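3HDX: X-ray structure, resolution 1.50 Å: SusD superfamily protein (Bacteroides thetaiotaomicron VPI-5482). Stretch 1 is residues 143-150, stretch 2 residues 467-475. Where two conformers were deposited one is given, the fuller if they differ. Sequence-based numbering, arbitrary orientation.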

# COMPACT_ATOMS: atom_id res chain seq x y z
N THR A 143 -28.38 1.46 -1.36
CA THR A 143 -28.74 0.08 -1.22
C THR A 143 -27.40 -0.68 -1.21
O THR A 143 -26.33 -0.14 -1.57
CB THR A 143 -29.61 -0.42 -2.38
OG1 THR A 143 -28.81 -0.58 -3.58
CG2 THR A 143 -30.78 0.56 -2.66
N PHE A 144 -27.48 -1.91 -0.75
CA PHE A 144 -26.35 -2.83 -0.84
C PHE A 144 -26.92 -4.22 -1.07
O PHE A 144 -27.95 -4.58 -0.45
CB PHE A 144 -25.50 -2.78 0.42
CG PHE A 144 -24.22 -3.52 0.28
CD1 PHE A 144 -23.18 -2.95 -0.44
CD2 PHE A 144 -24.07 -4.80 0.82
CE1 PHE A 144 -21.96 -3.66 -0.63
CE2 PHE A 144 -22.87 -5.52 0.67
CZ PHE A 144 -21.80 -4.94 -0.06
N PRO A 145 -26.29 -5.04 -1.96
CA PRO A 145 -26.85 -6.38 -2.18
C PRO A 145 -27.02 -7.20 -0.90
O PRO A 145 -26.13 -7.17 -0.03
CB PRO A 145 -25.81 -7.04 -3.11
CG PRO A 145 -25.24 -5.86 -3.88
CD PRO A 145 -25.15 -4.76 -2.86
N SER A 146 -28.14 -7.94 -0.81
CA SER A 146 -28.43 -8.79 0.34
C SER A 146 -27.71 -10.12 0.14
O SER A 146 -28.17 -11.03 -0.58
CB SER A 146 -29.92 -9.03 0.54
OG SER A 146 -30.12 -9.85 1.66
N MSE A 147 -26.55 -10.23 0.79
CA MSE A 147 -25.69 -11.40 0.69
C MSE A 147 -24.74 -11.43 1.88
O MSE A 147 -24.47 -10.38 2.47
CB MSE A 147 -24.90 -11.33 -0.65
CG MSE A 147 -23.90 -10.19 -0.73
SE MSE A 147 -22.71 -10.26 -2.24
CE MSE A 147 -21.93 -11.94 -1.90
N PRO A 148 -24.21 -12.62 2.21
CA PRO A 148 -23.27 -12.70 3.28
C PRO A 148 -21.86 -12.24 2.84
O PRO A 148 -21.58 -11.96 1.67
CB PRO A 148 -23.30 -14.18 3.63
CG PRO A 148 -23.52 -14.83 2.29
CD PRO A 148 -24.45 -13.94 1.59
N ARG A 149 -20.99 -12.19 3.82
CA ARG A 149 -19.57 -12.04 3.56
C ARG A 149 -19.13 -13.29 2.79
O ARG A 149 -19.58 -14.43 3.07
CB ARG A 149 -18.81 -11.91 4.89
CG ARG A 149 -19.23 -10.67 5.67
CD ARG A 149 -18.70 -10.65 7.07
NE ARG A 149 -17.25 -10.49 7.07
CZ ARG A 149 -16.47 -10.64 8.12
NH1 ARG A 149 -16.96 -10.96 9.32
NH2 ARG A 149 -15.16 -10.53 7.94
N THR A 150 -18.28 -13.08 1.79
CA THR A 150 -17.75 -14.16 0.95
C THR A 150 -16.38 -14.56 1.49
O THR A 150 -15.62 -13.70 1.92
CB THR A 150 -17.63 -13.69 -0.51
OG1 THR A 150 -18.90 -13.17 -0.95
CG2 THR A 150 -17.16 -14.84 -1.46
N ALA A 467 -27.82 -2.63 9.03
CA ALA A 467 -28.41 -2.38 7.72
C ALA A 467 -28.49 -3.60 6.79
O ALA A 467 -29.34 -3.63 5.90
CB ALA A 467 -27.65 -1.24 7.01
N ASN A 468 -27.65 -4.60 7.03
CA ASN A 468 -27.49 -5.79 6.15
C ASN A 468 -27.43 -7.06 7.01
O ASN A 468 -26.35 -7.51 7.41
CB ASN A 468 -26.18 -5.63 5.32
CG ASN A 468 -26.07 -4.26 4.61
OD1 ASN A 468 -26.78 -4.01 3.65
ND2 ASN A 468 -25.14 -3.37 5.09
N SER A 469 -28.61 -7.65 7.28
CA SER A 469 -28.74 -8.76 8.22
C SER A 469 -27.94 -10.03 7.88
O SER A 469 -27.70 -10.85 8.77
CB SER A 469 -30.23 -9.14 8.45
OG SER A 469 -30.78 -9.67 7.27
N GLN A 470 -27.51 -10.21 6.62
CA GLN A 470 -26.73 -11.41 6.30
C GLN A 470 -25.25 -11.24 6.63
O GLN A 470 -24.53 -12.22 6.55
CB GLN A 470 -26.86 -11.78 4.82
CG GLN A 470 -28.30 -12.19 4.43
CD GLN A 470 -28.27 -13.10 3.21
OE1 GLN A 470 -27.71 -14.21 3.26
NE2 GLN A 470 -28.84 -12.65 2.14
N ILE A 471 -24.82 -10.02 6.98
CA ILE A 471 -23.41 -9.73 7.31
C ILE A 471 -23.16 -10.07 8.77
O ILE A 471 -23.80 -9.50 9.65
CB ILE A 471 -23.08 -8.25 7.09
CG1 ILE A 471 -23.29 -7.87 5.63
CG2 ILE A 471 -21.61 -7.92 7.48
CD1 ILE A 471 -22.43 -8.67 4.69
N GLU A 472 -22.25 -11.01 9.02
CA GLU A 472 -21.91 -11.50 10.37
C GLU A 472 -20.63 -10.85 10.87
O GLU A 472 -19.68 -10.62 10.12
CB GLU A 472 -21.71 -13.03 10.33
CG GLU A 472 -21.52 -13.72 11.71
CD GLU A 472 -21.10 -15.19 11.61
OE1 GLU A 472 -20.71 -15.65 10.50
OE2 GLU A 472 -21.16 -15.87 12.65
N GLN A 473 -20.59 -10.55 12.16
CA GLN A 473 -19.40 -9.98 12.74
C GLN A 473 -18.30 -11.03 12.78
O GLN A 473 -18.55 -12.25 12.82
CB GLN A 473 -19.72 -9.53 14.18
CG GLN A 473 -18.58 -8.86 14.95
CD GLN A 473 -18.04 -7.66 14.22
OE1 GLN A 473 -17.10 -7.80 13.39
NE2 GLN A 473 -18.70 -6.52 14.40
N ASN A 474 -17.06 -10.54 12.76
CA ASN A 474 -15.88 -11.39 12.99
C ASN A 474 -15.99 -11.94 14.41
O ASN A 474 -16.10 -11.17 15.36
CB ASN A 474 -14.62 -10.53 12.89
CG ASN A 474 -13.26 -11.32 13.10
OD1 ASN A 474 -13.09 -12.27 13.89
ND2 ASN A 474 -12.27 -10.85 12.39
N GLU A 475 -15.89 -13.26 14.53
CA GLU A 475 -16.03 -14.00 15.81
C GLU A 475 -15.14 -13.43 16.92
O GLU A 475 -15.57 -13.27 18.05
CB GLU A 475 -15.67 -15.49 15.60
CG GLU A 475 -16.14 -16.42 16.71
CD GLU A 475 -17.68 -16.48 16.83
OE1 GLU A 475 -18.39 -16.39 15.80
OE2 GLU A 475 -18.17 -16.61 17.97
O HOH W 1 -28.25 -5.67 2.16
O HOH W 2 -13.37 -9.14 10.31
O HOH W 3 -21.74 -12.76 6.65

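Two irregular segments, more than 300 residues apart in sequence, meet here without forming a sheet, and no direct backbone-to-backbone hydrogen bond joins them. Side chains and water do that work instead.

Two direct hydrogen bonds cross the contact. Gln470, whose CB points toward the other stretch, donates from NE2 to Ser146 OG at 3.1 Å with a nearly straight angle of 166°. Arg149 uses its length: its CB points sideways, yet the long side chain, bent at chi3 (68°, p), brings NH1 to 2.9 Å from Glu472 O. That carbonyl lies at the edge of the guanidinium, near its plane, where the N-H bonds point. Proximity alone is not enough: Arg149 NH1 also lies 3.5 Å from Asn474 N, but both atoms are donors. Asn474 N instead donates to Gln473 OE1 at 2.8 Å.

Water adds three further bridges, one of them wholly between backbone groups. Water 3 accepts from Arg149 N and Glu472 N, each at 3.0 Å, and donates to Gln470 O at 2.8 Å, joining three backbone groups. Water 1 bridges Phe144 O (2.8 Å) and Asn468 OD1 (2.7 Å), while water 2 accepts from Asn474 ND2 at 2.9 Å and from Arg149 NH2 at 3.3 Å.

Carbon contacts, several of them to oxygen, accompany these polar links. Ile471 CD1 reaches Met147 O at 3.5 Å and the aliphatic part of Arg149 at CG, 3.9 Å away, so the arginine offers carbon near its base and charge at its tip. Pro148, which has no amide hydrogen to donate, approaches through carbon: its CA lies 3.5 Å from Gln470 O in a CA-H...O contact. Phe144 CB rests 3.7 Å from Asn468 OD1.

A type I turn from Asn468 to Ile471, closed by Ile471 N to Asn468 O at 3.0 Å, carries Gln470 within it.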